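Local coordinates for secreted protein ASP-2 (PDB 1U53) that is of uncertain molecular function but belongs to the pathogenesis-related-1 (CAP) family of secreted proteins and is a vaccine antigen for human hookworm infection, at residues K97-A100 with A101-S105; L21-H24 with N25-S29; M12-E15 with A16-F20; G133-T136 with Q137-Q141. All blocks are in the same frame, centred on the assembly; numbering follows the deposited sequence.

Interaction 1 (K97-A100 with A101-S105)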
loop_
_atom_site.group_PDB
_atom_site.type_symbol
_atom_site.label_atom_id
_atom_site.label_comp_id
_atom_site.label_asym_id
_atom_site.label_seq_id
_atom_site.Cartn_x
_atom_site.Cartn_y
_atom_site.Cartn_z
ATOM N N LYS A 97 5.703 15.411 -7.296
ATOM C CA LYS A 97 4.765 14.302 -6.999
ATOM C C LYS A 97 5.390 12.950 -6.785
ATOM O O LYS A 97 4.856 12.153 -6.022
ATOM C CB LYS A 97 3.652 14.227 -8.059
ATOM C CG LYS A 97 2.825 15.507 -8.091
ATOM C CD LYS A 97 1.509 15.362 -8.875
ATOM C CE LYS A 97 0.738 16.704 -8.901
ATOM N NZ LYS A 97 1.058 17.423 -10.153
ATOM N N ALA A 98 6.521 12.663 -7.449
ATOM C CA ALA A 98 7.199 11.363 -7.212
ATOM C C ALA A 98 7.899 11.366 -5.874
ATOM O O ALA A 98 7.999 10.330 -5.202
ATOM C CB ALA A 98 8.232 11.055 -8.327
ATOM N N LYS A 99 8.374 12.537 -5.441
ATOM C CA LYS A 99 8.926 12.658 -4.085
ATOM C C LYS A 99 7.805 12.442 -3.038
ATOM O O LYS A 99 8.017 11.803 -1.986
ATOM C CB LYS A 99 9.617 14.024 -3.852
ATOM C CG LYS A 99 10.160 14.165 -2.408
ATOM C CD LYS A 99 10.881 15.498 -2.214
ATOM C CE LYS A 99 11.174 15.718 -0.712
ATOM N NZ LYS A 99 11.586 17.123 -0.413
ATOM N N ALA A 100 6.615 12.997 -3.314
ATOM C CA ALA A 100 5.470 12.799 -2.383
ATOM C C ALA A 100 5.081 11.303 -2.349
ATOM O O ALA A 100 4.773 10.778 -1.296
ATOM C CB ALA A 100 4.298 13.631 -2.842
ATOM N N ALA A 101 5.155 10.631 -3.486
ATOM C CA ALA A 101 4.852 9.196 -3.526
ATOM C C ALA A 101 5.823 8.428 -2.618
ATOM O O ALA A 101 5.449 7.488 -1.907
ATOM C CB ALA A 101 4.965 8.695 -4.971
ATOM N N GLU A 102 7.096 8.819 -2.677
ATOM C CA GLU A 102 8.122 8.170 -1.891
ATOM C C GLU A 102 7.858 8.417 -0.423
ATOM O O GLU A 102 7.902 7.497 0.404
ATOM C CB GLU A 102 9.478 8.786 -2.254
ATOM C CG GLU A 102 10.642 8.077 -1.582
ATOM C CD GLU A 102 11.953 8.665 -2.053
ATOM O OE1 GLU A 102 11.902 9.617 -2.870
ATOM O OE2 GLU A 102 13.012 8.162 -1.640
ATOM N N GLN A 103 7.543 9.658 -0.086
ATOM C CA GLN A 103 7.342 9.986 1.340
ATOM C C GLN A 103 6.132 9.280 1.912
ATOM O O GLN A 103 6.139 8.799 3.058
ATOM C CB GLN A 103 7.181 11.485 1.499
ATOM C CG GLN A 103 8.427 12.251 1.163
ATOM C CD GLN A 103 8.458 13.629 1.857
ATOM O OE1 GLN A 103 7.455 14.096 2.418
ATOM N NE2 GLN A 103 9.627 14.282 1.798
ATOM N N ALA A 104 5.060 9.223 1.119
ATOM C CA ALA A 104 3.833 8.574 1.614
ATOM C C ALA A 104 4.058 7.104 1.837
ATOM O O ALA A 104 3.678 6.534 2.861
ATOM C CB ALA A 104 2.698 8.765 0.624
ATOM N N SER A 105 4.742 6.478 0.880
ATOM C CA SER A 105 4.928 5.033 0.938
ATOM C C SER A 105 5.824 4.716 2.118
ATOM O O SER A 105 5.570 3.750 2.836
ATOM C CB SER A 105 5.536 4.518 -0.379
ATOM O OG SER A 105 4.662 4.823 -1.505
HETATM O O HOH W 1 11.019 9.701 -5.408
#

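Interaction 2 (L21-H24 with N25-S29). Unlike the reference sequence in segment 21-24: Met23 (reference Leu).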
loop_
_atom_site.group_PDB
_atom_site.type_symbol
_atom_site.label_atom_id
_atom_site.label_comp_id
_atom_site.label_asym_id
_atom_site.label_seq_id
_atom_site.Cartn_x
_atom_site.Cartn_y
_atom_site.Cartn_z
ATOM N N LEU A 21 4.029 2.201 -7.585
ATOM C CA LEU A 21 3.953 0.778 -7.840
ATOM C C LEU A 21 5.279 0.069 -7.464
ATOM O O LEU A 21 5.279 -0.975 -6.786
ATOM C CB LEU A 21 3.641 0.524 -9.327
ATOM C CG LEU A 21 3.421 -0.954 -9.621
ATOM C CD1 LEU A 21 2.138 -1.536 -8.928
ATOM C CD2 LEU A 21 3.384 -1.193 -11.108
ATOM N N GLU A 22 6.412 0.635 -7.875
ATOM C CA GLU A 22 7.701 -0.031 -7.550
ATOM C C GLU A 22 7.969 -0.123 -6.051
ATOM O O GLU A 22 8.410 -1.188 -5.569
ATOM C CB GLU A 22 8.837 0.721 -8.241
ATOM C CG GLU A 22 8.691 0.523 -9.739
ATOM C CD GLU A 22 9.650 1.332 -10.535
ATOM O OE1 GLU A 22 10.561 1.924 -9.913
ATOM O OE2 GLU A 22 9.466 1.375 -11.783
ATOM N N MET A 23 7.699 0.965 -5.330
ATOM C CA MET A 23 7.848 1.002 -3.873
ATOM C C MET A 23 6.928 -0.009 -3.238
ATOM O O MET A 23 7.305 -0.731 -2.330
ATOM C CB MET A 23 7.459 2.355 -3.289
ATOM C CG MET A 23 8.291 3.442 -3.679
ATOM S SD MET A 23 9.331 4.116 -2.378
ATOM C CE MET A 23 8.913 3.664 -0.770
ATOM N N HIS A 24 5.674 -0.070 -3.696
ATOM C CA HIS A 24 4.805 -1.093 -3.083
ATOM C C HIS A 24 5.299 -2.505 -3.305
ATOM O O HIS A 24 5.330 -3.332 -2.371
ATOM C CB HIS A 24 3.357 -0.965 -3.559
ATOM C CG HIS A 24 2.563 0.066 -2.800
ATOM N ND1 HIS A 24 2.722 1.427 -2.960
ATOM C CD2 HIS A 24 1.570 -0.093 -1.890
ATOM C CE1 HIS A 24 1.883 2.065 -2.154
ATOM N NE2 HIS A 24 1.172 1.156 -1.495
ATOM N N ASN A 25 5.687 -2.820 -4.548
ATOM C CA ASN A 25 6.148 -4.200 -4.807
ATOM C C ASN A 25 7.479 -4.510 -4.149
ATOM O O ASN A 25 7.685 -5.624 -3.645
ATOM C CB ASN A 25 6.190 -4.501 -6.281
ATOM C CG ASN A 25 4.822 -4.790 -6.815
ATOM O OD1 ASN A 25 4.018 -5.394 -6.124
ATOM N ND2 ASN A 25 4.533 -4.322 -8.033
ATOM N N SER A 26 8.349 -3.512 -4.097
ATOM C CA SER A 26 9.631 -3.661 -3.404
ATOM C C SER A 26 9.432 -4.016 -1.922
ATOM O O SER A 26 10.077 -4.889 -1.391
ATOM C CB SER A 26 10.370 -2.324 -3.454
ATOM O OG SER A 26 11.589 -2.360 -2.711
ATOM N N LEU A 27 8.579 -3.266 -1.254
ATOM C CA LEU A 27 8.380 -3.434 0.170
ATOM C C LEU A 27 7.590 -4.708 0.446
ATOM O O LEU A 27 7.907 -5.425 1.423
ATOM C CB LEU A 27 7.668 -2.184 0.716
ATOM C CG LEU A 27 8.539 -0.925 0.684
ATOM C CD1 LEU A 27 7.735 0.349 0.942
ATOM C CD2 LEU A 27 9.642 -1.026 1.724
ATOM N N ARG A 28 6.588 -5.013 -0.395
ATOM C CA ARG A 28 5.963 -6.356 -0.283
ATOM C C ARG A 28 7.014 -7.441 -0.370
ATOM O O ARG A 28 6.949 -8.453 0.353
ATOM C CB ARG A 28 4.890 -6.518 -1.377
ATOM C CG ARG A 28 3.718 -5.648 -1.030
ATOM C CD ARG A 28 2.728 -5.481 -2.206
ATOM N NE ARG A 28 1.954 -6.709 -2.505
ATOM C CZ ARG A 28 0.793 -7.039 -1.924
ATOM N NH1 ARG A 28 0.247 -6.283 -0.961
ATOM N NH2 ARG A 28 0.184 -8.157 -2.295
ATOM N N SER A 29 7.969 -7.257 -1.292
ATOM C CA SER A 29 8.986 -8.290 -1.489
ATOM C C SER A 29 9.882 -8.385 -0.259
ATOM O O SER A 29 10.142 -9.478 0.241
ATOM C CB SER A 29 9.834 -8.021 -2.768
ATOM O OG SER A 29 11.033 -8.821 -2.795
#

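Interaction 3 (M12-E15 with A16-F20)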
loop_
_atom_site.group_PDB
_atom_site.type_symbol
_atom_site.label_atom_id
_atom_site.label_comp_id
_atom_site.label_asym_id
_atom_site.label_seq_id
_atom_site.Cartn_x
_atom_site.Cartn_y
_atom_site.Cartn_z
ATOM N N MET A 12 -1.503 13.558 -12.686
ATOM C CA MET A 12 -0.634 12.599 -12.034
ATOM C C MET A 12 0.515 12.286 -12.995
ATOM O O MET A 12 0.280 12.115 -14.183
ATOM C CB MET A 12 -1.470 11.348 -11.755
ATOM C CG MET A 12 -0.777 10.346 -10.968
ATOM S SD MET A 12 -0.132 10.942 -9.362
ATOM C CE MET A 12 0.488 9.331 -8.883
ATOM N N SER A 13 1.766 12.233 -12.525
ATOM C CA SER A 13 2.838 11.987 -13.469
ATOM C C SER A 13 3.165 10.504 -13.577
ATOM O O SER A 13 2.987 9.750 -12.591
ATOM C CB SER A 13 4.109 12.746 -13.033
ATOM O OG SER A 13 4.575 12.231 -11.784
ATOM N N GLU A 14 3.654 10.078 -14.744
ATOM C CA GLU A 14 4.067 8.701 -14.919
ATOM C C GLU A 14 5.169 8.331 -13.923
ATOM O O GLU A 14 5.209 7.207 -13.417
ATOM C CB GLU A 14 4.512 8.410 -16.354
ATOM C CG GLU A 14 4.459 6.938 -16.727
ATOM C CD GLU A 14 3.060 6.293 -16.637
ATOM O OE1 GLU A 14 2.029 6.980 -16.742
ATOM O OE2 GLU A 14 2.994 5.059 -16.459
ATOM N N GLU A 15 6.045 9.288 -13.615
ATOM C CA GLU A 15 7.124 9.045 -12.630
ATOM C C GLU A 15 6.547 8.708 -11.257
ATOM O O GLU A 15 7.027 7.804 -10.557
ATOM C CB GLU A 15 8.006 10.274 -12.515
ATOM C CG GLU A 15 8.818 10.609 -13.771
ATOM C CD GLU A 15 8.026 11.299 -14.923
ATOM O OE1 GLU A 15 6.876 11.771 -14.756
ATOM O OE2 GLU A 15 8.613 11.410 -16.030
ATOM N N ALA A 16 5.490 9.419 -10.873
ATOM C CA ALA A 16 4.894 9.173 -9.561
ATOM C C ALA A 16 4.158 7.856 -9.542
ATOM O O ALA A 16 4.129 7.125 -8.515
ATOM C CB ALA A 16 3.923 10.340 -9.177
ATOM N N ARG A 17 3.504 7.527 -10.658
ATOM C CA ARG A 17 2.789 6.263 -10.724
ATOM C C ARG A 17 3.810 5.151 -10.613
ATOM O O ARG A 17 3.589 4.180 -9.886
ATOM C CB ARG A 17 2.076 6.122 -12.066
ATOM C CG ARG A 17 1.009 7.143 -12.308
ATOM C CD ARG A 17 0.290 6.836 -13.652
ATOM N NE ARG A 17 -0.885 7.701 -13.774
ATOM C CZ ARG A 17 -1.030 8.648 -14.684
ATOM N NH1 ARG A 17 -0.125 8.789 -15.647
ATOM N NH2 ARG A 17 -2.122 9.390 -14.714
ATOM N N GLN A 18 4.931 5.263 -11.330
ATOM C CA GLN A 18 5.960 4.237 -11.262
ATOM C C GLN A 18 6.520 4.129 -9.868
ATOM O O GLN A 18 6.739 3.029 -9.375
ATOM C CB GLN A 18 7.082 4.543 -12.262
ATOM C CG GLN A 18 6.583 4.359 -13.699
ATOM C CD GLN A 18 7.661 4.620 -14.755
ATOM O OE1 GLN A 18 8.685 5.249 -14.484
ATOM N NE2 GLN A 18 7.423 4.130 -15.962
ATOM N N LYS A 19 6.718 5.270 -9.208
ATOM C CA LYS A 19 7.292 5.233 -7.860
ATOM C C LYS A 19 6.366 4.507 -6.915
ATOM O O LYS A 19 6.786 3.642 -6.145
ATOM C CB LYS A 19 7.601 6.657 -7.377
ATOM C CG LYS A 19 8.307 6.742 -6.034
ATOM C CD LYS A 19 9.679 6.088 -6.134
ATOM C CE LYS A 19 10.491 6.252 -4.896
ATOM N NZ LYS A 19 11.728 5.398 -5.035
ATOM N N PHE A 20 5.080 4.820 -7.001
ATOM C CA PHE A 20 4.118 4.146 -6.106
ATOM C C PHE A 20 4.125 2.638 -6.321
ATOM O O PHE A 20 4.235 1.875 -5.385
ATOM C CB PHE A 20 2.683 4.656 -6.345
ATOM C CG PHE A 20 2.330 5.874 -5.545
ATOM C CD1 PHE A 20 2.388 5.858 -4.145
ATOM C CD2 PHE A 20 1.959 7.045 -6.175
ATOM C CE1 PHE A 20 2.047 7.046 -3.387
ATOM C CE2 PHE A 20 1.602 8.206 -5.422
ATOM C CZ PHE A 20 1.663 8.182 -4.045
HETATM O O HOH W 2 0.128 11.524 -17.026
#

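Interaction 4 (G133-T136 with Q137-Q141)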
loop_
_atom_site.group_PDB
_atom_site.type_symbol
_atom_site.label_atom_id
_atom_site.label_comp_id
_atom_site.label_asym_id
_atom_site.label_seq_id
_atom_site.Cartn_x
_atom_site.Cartn_y
_atom_site.Cartn_z
ATOM N N GLY A 133 -2.449 0.210 10.395
ATOM C CA GLY A 133 -3.361 -0.113 9.322
ATOM C C GLY A 133 -2.949 0.395 7.946
ATOM O O GLY A 133 -3.442 -0.088 6.923
ATOM N N HIS A 134 -2.025 1.345 7.892
ATOM C CA HIS A 134 -1.545 1.746 6.563
ATOM C C HIS A 134 -0.544 0.704 6.062
ATOM O O HIS A 134 -0.568 0.319 4.902
ATOM C CB HIS A 134 -0.893 3.130 6.579
ATOM C CG HIS A 134 -1.780 4.215 7.099
ATOM N ND1 HIS A 134 -1.641 4.735 8.372
ATOM C CD2 HIS A 134 -2.809 4.881 6.527
ATOM C CE1 HIS A 134 -2.552 5.680 8.557
ATOM N NE2 HIS A 134 -3.282 5.776 7.459
ATOM N N TYR A 135 0.395 0.277 6.910
ATOM C CA TYR A 135 1.271 -0.838 6.570
ATOM C C TYR A 135 0.533 -2.102 6.166
ATOM O O TYR A 135 0.863 -2.702 5.124
ATOM C CB TYR A 135 2.229 -1.135 7.759
ATOM C CG TYR A 135 2.892 -2.499 7.650
ATOM C CD1 TYR A 135 3.948 -2.706 6.791
ATOM C CD2 TYR A 135 2.405 -3.589 8.375
ATOM C CE1 TYR A 135 4.551 -3.945 6.677
ATOM C CE2 TYR A 135 3.001 -4.838 8.262
ATOM C CZ TYR A 135 4.048 -5.000 7.403
ATOM O OH TYR A 135 4.634 -6.224 7.282
ATOM N N THR A 136 -0.453 -2.512 6.960
ATOM C CA THR A 136 -1.105 -3.805 6.686
ATOM C C THR A 136 -1.828 -3.754 5.334
ATOM O O THR A 136 -1.949 -4.764 4.652
ATOM C CB THR A 136 -2.092 -4.213 7.810
ATOM O OG1 THR A 136 -3.064 -3.168 7.981
ATOM C CG2 THR A 136 -1.358 -4.405 9.090
ATOM N N GLN A 137 -2.336 -2.576 4.943
ATOM C CA GLN A 137 -2.909 -2.489 3.609
ATOM C C GLN A 137 -1.826 -2.586 2.502
ATOM O O GLN A 137 -2.030 -3.220 1.480
ATOM C CB GLN A 137 -3.806 -1.239 3.465
ATOM C CG GLN A 137 -4.371 -1.049 2.067
ATOM C CD GLN A 137 -5.303 -2.202 1.584
ATOM O OE1 GLN A 137 -4.849 -3.196 0.947
ATOM N NE2 GLN A 137 -6.599 -2.036 1.818
ATOM N N MET A 138 -0.650 -1.983 2.728
ATOM C CA MET A 138 0.360 -2.037 1.688
ATOM C C MET A 138 0.767 -3.489 1.428
ATOM O O MET A 138 1.090 -3.828 0.298
ATOM C CB MET A 138 1.623 -1.271 2.102
ATOM C CG MET A 138 1.445 0.223 1.961
ATOM S SD MET A 138 2.998 1.107 2.361
ATOM C CE MET A 138 3.897 0.777 0.824
ATOM N N VAL A 139 0.853 -4.319 2.483
ATOM C CA VAL A 139 1.315 -5.697 2.306
ATOM C C VAL A 139 0.212 -6.760 2.404
ATOM O O VAL A 139 0.503 -7.926 2.664
ATOM C CB VAL A 139 2.478 -6.054 3.284
ATOM C CG1 VAL A 139 3.693 -5.044 3.103
ATOM C CG2 VAL A 139 1.996 -6.051 4.768
ATOM N N TRP A 140 -1.047 -6.347 2.193
ATOM C CA TRP A 140 -2.161 -7.289 2.216
ATOM C C TRP A 140 -2.038 -8.259 1.025
ATOM O O TRP A 140 -1.980 -7.841 -0.126
ATOM C CB TRP A 140 -3.471 -6.503 2.133
ATOM C CG TRP A 140 -4.663 -7.324 2.555
ATOM C CD1 TRP A 140 -5.548 -7.981 1.764
ATOM C CD2 TRP A 140 -5.101 -7.506 3.907
ATOM N NE1 TRP A 140 -6.542 -8.571 2.556
ATOM C CE2 TRP A 140 -6.260 -8.322 3.870
ATOM C CE3 TRP A 140 -4.604 -7.086 5.145
ATOM C CZ2 TRP A 140 -6.932 -8.709 5.042
ATOM C CZ3 TRP A 140 -5.256 -7.465 6.302
ATOM C CH2 TRP A 140 -6.417 -8.277 6.244
ATOM N N GLN A 141 -1.971 -9.556 1.323
ATOM C CA GLN A 141 -1.593 -10.556 0.329
ATOM C C GLN A 141 -2.481 -10.462 -0.884
ATOM O O GLN A 141 -1.986 -10.528 -2.020
ATOM C CB GLN A 141 -1.682 -11.926 0.973
ATOM C CG GLN A 141 -1.666 -13.065 -0.033
ATOM C CD GLN A 141 -1.840 -14.350 0.687
ATOM O OE1 GLN A 141 -1.035 -14.687 1.513
ATOM N NE2 GLN A 141 -2.912 -15.077 0.378
#

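Interaction 1 (K97-A100 with A101-S105)
Lys99 and Gln103 meet one turn apart on helix 97-109, one of the helices that flank the sheet in the alpha-beta-alpha sandwich of the CAP fold. Four i to i+4 backbone hydrogen bonds carry the turn: the N-H groups of Ala101, Glu102, Gln103 and Ala104 go to the carbonyls of Lys97, Ala98, Lys99 and Ala100, straightening along the series from 149° at Ala101 to 162° at Ala104. Contact between side chains is slight. Lys99, fully extended, runs out past Gln103 at a slant, and its CE lies 3.3 Å from Gln103 NE2. On the buried face, the methyls of Ala100 and Ala104 both rest on Val159 of strand 157-164, and that of Ala104 also touches Phe88 of strand 84-90. Water makes a further link. The extended side chain of Glu102 brings OE1 2.7 Å from a water that donates to it. The same water donates weakly to Ala98 O at 3.1 Å, so this carbonyl serves both solvent and the helix. Farther along, Ala101 O is gripped twice by Ser105, by N at 3.0 Å and by OG at 2.8 Å, the two donors arriving from opposite faces of the carbonyl plane.

Interaction 2 (L21-H24 with N25-S29)
Asn25 leans back along helix 14-32 over the carbonyl of Leu21, one turn earlier. Its CG sits beside the backbone N (chi1 -78°), which brings ND2 3.8 Å from Leu21 CD1, the side chains passing at an angle. The backbones are joined by a straight bond, Asn25 N to Leu21 O at 2.9 Å with an N-H...O angle of 169°. The amide has its stronger partner elsewhere: OD1 accepts from Met53 N in a loop, which ties the helix to that loop.

His24 contributes its backbone to the contact and sends its ring inward. His24 O accepts from Arg28 N at 2.9 Å, and the aliphatic start of the arginine lies against the same oxygen, Arg28 CG being 3.1 Å from His24 O. The imidazole is fixed at both nitrogens, ND1 bonding to Phe20 O and NE2 to Tyr163 OH, so its rotation is fixed between its own helix and strand 157-164.

Met23 lies alongside Leu27, both pointing the same way, with Met23 CE 3.9 Å from Leu27 CD1. The last torsion of the thioether, -15°, is nearly eclipsed, an unusual and strained value, so the methyl position is best taken with caution. Leu27 CG also sits 3.3 Å from Met23 O, whose backbone bond comes from Leu27 N.

Such i to i+4 pairing, with polar side chains sent to a loop and a strand and Met23 and Leu27 facing helix 97-109, fits a helix of the CAP alpha-beta-alpha sandwich with one face on the core and another toward solvent.

Interaction 3 (M12-E15 with A16-F20)
Met12 and Ser13 fold back on the first turn of helix 14-32, meeting Ala16, Arg17 and Phe20. The apolar contacts come from Met12. Its chain bends at chi2 (56°), which carries the methyl CE to 3.6 Å from Ala16 CB. The same methyl reaches Phe20 CE2 at 3.8 Å, touching the ring at its edge and in its plane. Nearer the backbone, Met12 CB lies over one face of the Arg17 guanidinium.

Capping bonds follow. Ser13 is the N-cap: its OG accepts from Ala16 N at 3.1 Å, the usual N-cap bond, which satisfies a first-turn N-H that has no i-4 carbonyl of the helix; the bond of the same N-H to Ser13 O is weak. Ser13 O takes Arg17 N at 3.0 Å.

Charge pairing involves Glu14 and Arg17, whose side chains run about perpendicular. Glu14 OE1 is met nearly end-on by Arg17 NH1 at 3.0 Å, while the carboxylate and guanidinium planes stand 48° apart. The arginine has further partners, NE in a salt bridge with Glu60 and NH2 on Pro8 O, so its flat group is held on several sides. A water takes a hydrogen bond from Arg17 NH1 and donates to Met12 O at 2.9 Å.

Interaction 4 (G133-T136 with Q137-Q141)
Val139 turns back over Tyr135 at the point where helix 133-138 ends. From the valine backbone outward, CB lies 4.2 Å from Tyr135 O, and its two methyls then divide the work. CG1, beside the valine N (chi1 -57°), approaches the ring at Tyr135 CE1, 3.8 Å away. CG2 projects between the valine N and carbonyl carbon and is placed over one ring face, 3.5 Å from Tyr135 CZ. Measured to the ring centroid, CG2 stands 3.9 Å away and 26° off the normal, a CH-pi contact displaced toward the hydroxyl-bearing rim. The tyrosine ring also meets Phe109 edge-to-face, so it is packed between the end of its own helix and helix 97-109.

The backbone of this pair holds the last helical bond, Val139 N to Tyr135 O at 3.1 Å. One residue earlier Met138 N bonds to His134 O, whereas Gln137 N to Gly133 O is long and weak. Val139 then leaves helical torsions, and the edge of the Trp140 ring lies toward Thr136 O, CE3 3.6 Å from that oxygen. Elsewhere His134 is stacked on Trp108 and bonds through ND1 to Glu111, and Thr136 OG1 is hydrogen-bonded to Asn168.

The run Gly-His-Tyr-Thr-Gln-Met-Val-Trp from Gly133 to Trp140 is a signature sequence of CRISP and CAP proteins, and a His134-Glu111 pair is consistent with the histidine and glutamate cluster of the CAP cavity.

Interactions 3 and 2 follow one another on helix 14-32, their centres about 13 Å apart. Helix 97-109 lies beside both: interaction 1 is centred about 9 Å from interaction 3, where Ala101 CA is 3.4 Å from Phe20 CZ, and it also touches interaction 2, where Ser105 CB is 3.5 Å from Met23 CE. The end of helix 133-138 packs against both helices: Ser105 O of interaction 1 is 3.7 Å from Met138 SD, and Arg28 NH1 of interaction 2 probably bonds to Trp140 O at 2.8 Å and Met138 O at 2.9 Å, spanning the point where the chain leaves the helix. Interactions 3 and 4 stay apart, with centres about 20 Å distant, and His134 puts interaction 4 at the probable CAP cavity.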